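Local atomic coordinates of beta-N-acetylhexosaminidase (Akkermansia muciniphila, PDB entry 6JEB), a protein that hydrolyses terminal beta-linked N-acetylglucosamine and N-acetylgalactosamine residues from glycans, as a zinc-containing beta-N-acetylhexosaminidase of glycoside hydrolase family 20. Residues A[8-13]-A[82-87]; A[16-21]-A[43-48]. All blocks are in the same frame, centred on the assembly; numbering follows the deposited sequence.

Contact 1 of 2, residues A[8-13]-A[82-87]; sequences PEPSRT and GVITDK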
loop_
_atom_site.group_PDB
_atom_site.type_symbol
_atom_site.label_atom_id
_atom_site.label_comp_id
_atom_site.label_asym_id
_atom_site.label_seq_id
_atom_site.Cartn_x
_atom_site.Cartn_y
_atom_site.Cartn_z
ATOM N N PRO A 8 -13.082 10.255 -3.308
ATOM C CA PRO A 8 -12.814 10.640 -4.704
ATOM C C PRO A 8 -14.033 11.174 -5.451
ATOM O O PRO A 8 -15.176 10.832 -5.130
ATOM C CB PRO A 8 -12.331 9.336 -5.349
ATOM C CG PRO A 8 -12.727 8.250 -4.421
ATOM C CD PRO A 8 -12.953 8.806 -3.072
ATOM N N GLU A 9 -13.775 12.015 -6.442
ATOM C CA GLU A 9 -14.855 12.569 -7.250
ATOM C C GLU A 9 -15.666 11.438 -7.877
ATOM O O GLU A 9 -15.086 10.547 -8.514
ATOM C CB GLU A 9 -14.283 13.452 -8.359
ATOM C CG GLU A 9 -15.348 14.187 -9.180
ATOM C CD GLU A 9 -16.141 15.196 -8.357
ATOM O OE1 GLU A 9 -15.664 15.616 -7.278
ATOM O OE2 GLU A 9 -17.253 15.572 -8.789
ATOM N N PRO A 10 -16.992 11.437 -7.728
ATOM C CA PRO A 10 -17.800 10.389 -8.357
ATOM C C PRO A 10 -17.736 10.455 -9.877
ATOM O O PRO A 10 -17.516 11.513 -10.483
ATOM C CB PRO A 10 -19.219 10.691 -7.858
ATOM C CG PRO A 10 -19.007 11.412 -6.552
ATOM C CD PRO A 10 -17.780 12.260 -6.793
ATOM N N SER A 11 -17.961 9.302 -10.501
ATOM C CA SER A 11 -17.902 9.248 -11.959
ATOM C C SER A 11 -19.005 10.071 -12.614
ATOM O O SER A 11 -18.801 10.591 -13.713
ATOM C CB SER A 11 -17.908 7.803 -12.448
ATOM O OG SER A 11 -18.988 7.075 -11.898
ATOM N N ARG A 12 -20.169 10.205 -11.972
ATOM C CA ARG A 12 -21.236 11.068 -12.479
ATOM C C ARG A 12 -21.986 11.681 -11.304
ATOM O O ARG A 12 -22.430 10.961 -10.402
ATOM C CB ARG A 12 -22.233 10.314 -13.384
ATOM C CG ARG A 12 -23.393 11.191 -13.897
ATOM C CD ARG A 12 -24.457 10.399 -14.699
ATOM N NE ARG A 12 -25.724 11.139 -14.820
ATOM C CZ ARG A 12 -26.172 11.739 -15.921
ATOM N NH1 ARG A 12 -25.484 11.687 -17.061
ATOM N NH2 ARG A 12 -27.329 12.398 -15.878
ATOM N N THR A 13 -22.100 13.008 -11.305
ATOM C CA THR A 13 -22.948 13.729 -10.363
ATOM C C THR A 13 -23.893 14.596 -11.175
ATOM O O THR A 13 -23.440 15.441 -11.954
ATOM C CB THR A 13 -22.116 14.620 -9.431
ATOM O OG1 THR A 13 -21.134 13.827 -8.753
ATOM C CG2 THR A 13 -23.020 15.291 -8.395
ATOM N N GLY A 82 -29.661 15.609 -5.783
ATOM C CA GLY A 82 -28.994 15.140 -6.980
ATOM C C GLY A 82 -28.907 13.631 -7.016
ATOM O O GLY A 82 -29.409 12.929 -6.130
ATOM N N VAL A 83 -28.261 13.145 -8.076
ATOM C CA VAL A 83 -28.029 11.720 -8.285
ATOM C C VAL A 83 -26.543 11.508 -8.522
ATOM O O VAL A 83 -25.949 12.157 -9.392
ATOM C CB VAL A 83 -28.832 11.179 -9.485
ATOM C CG1 VAL A 83 -28.646 9.673 -9.619
ATOM C CG2 VAL A 83 -30.296 11.517 -9.339
ATOM N N ILE A 84 -25.952 10.599 -7.758
ATOM C CA ILE A 84 -24.552 10.221 -7.882
ATOM C C ILE A 84 -24.529 8.791 -8.400
ATOM O O ILE A 84 -25.100 7.893 -7.772
ATOM C CB ILE A 84 -23.842 10.307 -6.522
ATOM C CG1 ILE A 84 -23.880 11.739 -5.973
ATOM C CG2 ILE A 84 -22.411 9.788 -6.638
ATOM C CD1 ILE A 84 -23.660 11.810 -4.464
ATOM N N THR A 85 -23.883 8.569 -9.542
ATOM C CA THR A 85 -23.716 7.226 -10.086
ATOM C C THR A 85 -22.221 6.986 -10.195
ATOM O O THR A 85 -21.521 7.756 -10.859
ATOM C CB THR A 85 -24.377 7.109 -11.461
ATOM O OG1 THR A 85 -25.717 7.609 -11.385
ATOM C CG2 THR A 85 -24.405 5.651 -11.919
ATOM N N ASP A 86 -21.725 5.939 -9.537
ATOM C CA ASP A 86 -20.303 5.900 -9.242
ATOM C C ASP A 86 -19.770 4.477 -9.298
ATOM O O ASP A 86 -20.435 3.533 -8.857
ATOM C CB ASP A 86 -20.094 6.480 -7.840
ATOM C CG ASP A 86 -18.712 7.059 -7.628
ATOM O OD1 ASP A 86 -17.922 7.163 -8.595
ATOM O OD2 ASP A 86 -18.430 7.418 -6.463
ATOM N N LYS A 87 -18.549 4.341 -9.821
ATOM C CA LYS A 87 -17.862 3.067 -9.971
ATOM C C LYS A 87 -16.395 3.411 -10.160
ATOM O O LYS A 87 -16.096 4.405 -10.838
ATOM C CB LYS A 87 -18.397 2.327 -11.213
ATOM C CG LYS A 87 -17.838 0.924 -11.435
ATOM C CD LYS A 87 -18.323 0.326 -12.756
ATOM C CE LYS A 87 -17.785 -1.082 -12.954
ATOM N NZ LYS A 87 -16.294 -1.147 -12.718
HETATM O O HOH W 1 -16.446 8.455 -4.820
HETATM O O HOH W 2 -25.698 10.325 -11.577
#

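Contact 2 of 2, residues A[16-21]-A[43-48]; sequences RQETAK and VTPQGA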
loop_
_atom_site.group_PDB
_atom_site.type_symbol
_atom_site.label_atom_id
_atom_site.label_comp_id
_atom_site.label_asym_id
_atom_site.label_seq_id
_atom_site.Cartn_x
_atom_site.Cartn_y
_atom_site.Cartn_z
ATOM N N ARG A 16 -29.450 18.689 -8.726
ATOM C CA ARG A 16 -30.820 19.154 -8.904
ATOM C C ARG A 16 -31.028 20.435 -8.105
ATOM O O ARG A 16 -30.206 20.807 -7.264
ATOM C CB ARG A 16 -31.819 18.058 -8.502
ATOM C CG ARG A 16 -31.754 16.842 -9.428
ATOM C CD ARG A 16 -32.544 15.643 -8.933
ATOM N NE ARG A 16 -32.703 14.653 -9.999
ATOM C CZ ARG A 16 -33.163 13.417 -9.826
ATOM N NH1 ARG A 16 -33.503 12.996 -8.613
ATOM N NH2 ARG A 16 -33.280 12.600 -10.870
ATOM N N GLN A 17 -32.145 21.117 -8.377
ATOM C CA GLN A 17 -32.374 22.444 -7.812
ATOM C C GLN A 17 -32.825 22.416 -6.357
ATOM O O GLN A 17 -32.628 23.407 -5.645
ATOM C CB GLN A 17 -33.394 23.226 -8.650
ATOM C CG GLN A 17 -34.832 22.737 -8.506
ATOM C CD GLN A 17 -35.854 23.713 -9.081
ATOM O OE1 GLN A 17 -35.844 24.904 -8.767
ATOM N NE2 GLN A 17 -36.742 23.205 -9.927
ATOM N N GLU A 18 -33.425 21.321 -5.898
ATOM C CA GLU A 18 -33.925 21.268 -4.534
ATOM C C GLU A 18 -32.768 21.161 -3.545
ATOM O O GLU A 18 -31.630 20.841 -3.903
ATOM C CB GLU A 18 -34.859 20.069 -4.345
ATOM C CG GLU A 18 -36.111 20.087 -5.207
ATOM C CD GLU A 18 -35.873 19.559 -6.612
ATOM O OE1 GLU A 18 -34.880 18.828 -6.829
ATOM O OE2 GLU A 18 -36.686 19.878 -7.504
ATOM N N THR A 19 -33.078 21.432 -2.281
ATOM C CA THR A 19 -32.121 21.379 -1.187
ATOM C C THR A 19 -32.539 20.287 -0.216
ATOM O O THR A 19 -33.735 20.081 0.017
ATOM C CB THR A 19 -32.096 22.726 -0.453
ATOM O OG1 THR A 19 -31.707 23.757 -1.368
ATOM C CG2 THR A 19 -31.119 22.694 0.709
ATOM N N ALA A 20 -31.557 19.579 0.339
ATOM C CA ALA A 20 -31.789 18.542 1.335
ATOM C C ALA A 20 -31.179 18.968 2.664
ATOM O O ALA A 20 -30.009 19.364 2.717
ATOM C CB ALA A 20 -31.168 17.213 0.891
ATOM N N LYS A 21 -31.968 18.878 3.733
ATOM C CA LYS A 21 -31.486 19.117 5.086
ATOM C C LYS A 21 -31.479 17.848 5.919
ATOM O O LYS A 21 -31.229 17.902 7.130
ATOM C CB LYS A 21 -32.292 20.225 5.768
ATOM C CG LYS A 21 -31.995 21.596 5.198
ATOM C CD LYS A 21 -32.832 22.678 5.848
ATOM C CE LYS A 21 -32.538 24.022 5.204
ATOM N NZ LYS A 21 -33.348 25.117 5.790
ATOM N N VAL A 43 -30.075 11.887 -3.627
ATOM C CA VAL A 43 -30.325 12.781 -2.504
ATOM C C VAL A 43 -31.589 13.571 -2.819
ATOM O O VAL A 43 -31.648 14.273 -3.837
ATOM C CB VAL A 43 -29.123 13.713 -2.278
ATOM C CG1 VAL A 43 -29.422 14.747 -1.188
ATOM C CG2 VAL A 43 -27.876 12.894 -1.934
ATOM N N THR A 44 -32.611 13.433 -1.976
ATOM C CA THR A 44 -33.885 14.123 -2.122
ATOM C C THR A 44 -34.172 14.927 -0.857
ATOM O O THR A 44 -33.543 14.698 0.181
ATOM C CB THR A 44 -35.042 13.130 -2.353
ATOM O OG1 THR A 44 -35.454 12.561 -1.100
ATOM C CG2 THR A 44 -34.645 12.023 -3.334
ATOM N N PRO A 45 -35.126 15.868 -0.893
ATOM C CA PRO A 45 -35.434 16.619 0.336
ATOM C C PRO A 45 -35.945 15.749 1.470
ATOM O O PRO A 45 -35.900 16.175 2.633
ATOM C CB PRO A 45 -36.501 17.624 -0.119
ATOM C CG PRO A 45 -36.268 17.775 -1.596
ATOM C CD PRO A 45 -35.871 16.398 -2.053
ATOM N N GLN A 46 -36.442 14.555 1.171
ATOM C CA GLN A 46 -36.968 13.657 2.187
ATOM C C GLN A 46 -35.917 12.701 2.731
ATOM O O GLN A 46 -36.175 12.028 3.735
ATOM C CB GLN A 46 -38.137 12.844 1.618
ATOM C CG GLN A 46 -39.338 13.682 1.167
ATOM C CD GLN A 46 -39.137 14.362 -0.183
ATOM O OE1 GLN A 46 -38.454 13.841 -1.064
ATOM N NE2 GLN A 46 -39.743 15.533 -0.350
ATOM N N GLY A 47 -34.753 12.620 2.101
ATOM C CA GLY A 47 -33.733 11.673 2.480
ATOM C C GLY A 47 -33.098 11.061 1.250
ATOM O O GLY A 47 -33.362 11.462 0.114
ATOM N N ALA A 48 -32.249 10.069 1.485
ATOM C CA ALA A 48 -31.394 9.514 0.453
ATOM C C ALA A 48 -31.813 8.096 0.097
ATOM O O ALA A 48 -32.312 7.345 0.940
ATOM C CB ALA A 48 -29.937 9.509 0.922
HETATM O O HOH W 3 -33.289 14.259 -6.111
HETATM O O HOH W 4 -34.768 18.417 3.709
#

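Contact 1 of 2, residues A[8-13]-A[82-87]
Arg12 and Thr85 form a hydrogen-bonded pair of the antiparallel ladder between strands 12-16 and 79-86, in the sheet of the non-catalytic domain 2 of family 20. Thr85 N donates to Arg12 O at 2.9 Å, while the return bond from Arg12 N to Thr85 O is weak (127° at the hydrogen). Their side chains rise from the same face of the sheet, CB to CB at 4.3 Å, and water 2 sits at the edge of the Arg12 guanidinium, in a weak bond from NE, and 2.7 Å from Thr85 OG1. The terminal NH2 of Arg12 reaches Glu14 in a salt bridge.

Where the ladder ends, side chains take over the pairing. In one of its two conformers Ser11 OG also donates to Thr85 O at 2.8 Å. Asp86 has CG anti to the backbone N (chi1 -155°), beside the carbonyl carbon, and its carboxylate lies against Pro10. OD1 takes the Ser11 N-H at 2.9 Å, from 55° above the carboxylate plane, and also accepts from Trp426 NE1. An alanine at Asp86 would probably leave Ser11 N and Trp426 NE1 without their shared acceptor and break the water link to Pro8 O. Water 1 makes that link, giving one hydrogen to Pro8 O and the other to Asp86 OD2, at 2.8 Å from the latter.

Contact 2 of 2, residues A[16-21]-A[43-48]
The carbonyl O of Gly47 is gripped twice by Thr44, the residue whose own O rests against Ala20 CB across the contact. Thr44 OG1 gives its hydrogen to Gly47 O at 2.7 Å, and the backbone N of Thr44 donates to the same oxygen. The bond from Gly47 N back to Thr44 O closes a type I beta turn over Thr44-Gly47, and the Thr44 N bond completes the pair at the end of the hairpin between strands 39-44 and 47-52. Thr44 OG1 also accepts from Gln46 N at 3.2 Å, an ST turn, so one hydroxyl ties down both the middle and the end of the bend.

Against this internally bonded turn lies the chain from the corner at Gln17 and Glu18 onward. No direct hydrogen bond joins the two segments; the fit is made by small apolar groups meeting each other and backbone carbonyl oxygens. Ala20 CB sits 3.5 Å from Thr44 O and also meets Val43 CG1 at 3.7 Å, a branch that lies anti to the backbone N (chi1 175°). Pro45 supplies the other surface: its CG touches Glu18 CB at 3.8 Å, and its CB approaches Thr19 O. Polar linkage is left to water. Water 3 accepts from Arg16 NH1 and donates to Val43 O, while water 4 accepts from Lys21 N and donates to Pro45 O at 2.7 Å.

The side chains of Glu18, Ala20 and Pro45 touch Cys81 of strand 79-86, which lies between strands 19-20 and 39-44 in the sheet and bonds to Ala20 through the backbone of Ile79.

Overall arrangement
Strand 79-86 is the element common to both contacts. Contact 1 pairs its later half with strand 12-16, and contact 2 brings together strands 19-20 and 39-44, each of which is its neighbour in the same mixed sheet. The contact centres lie about 16 Å apart, yet they meet directly: Gly82 O and Val43 N, at 2.8 Å, probably form a hydrogen bond, and Val83 CG2 packs on Arg16 CZ at 3.5 Å. Both sit in domain 2, with centres about 25 Å and 37 Å from the centre of the chain. They lie away from the zinc site and from the acetamide pocket, lined by Asp257 and Glu258 among others, of the catalytic barrel.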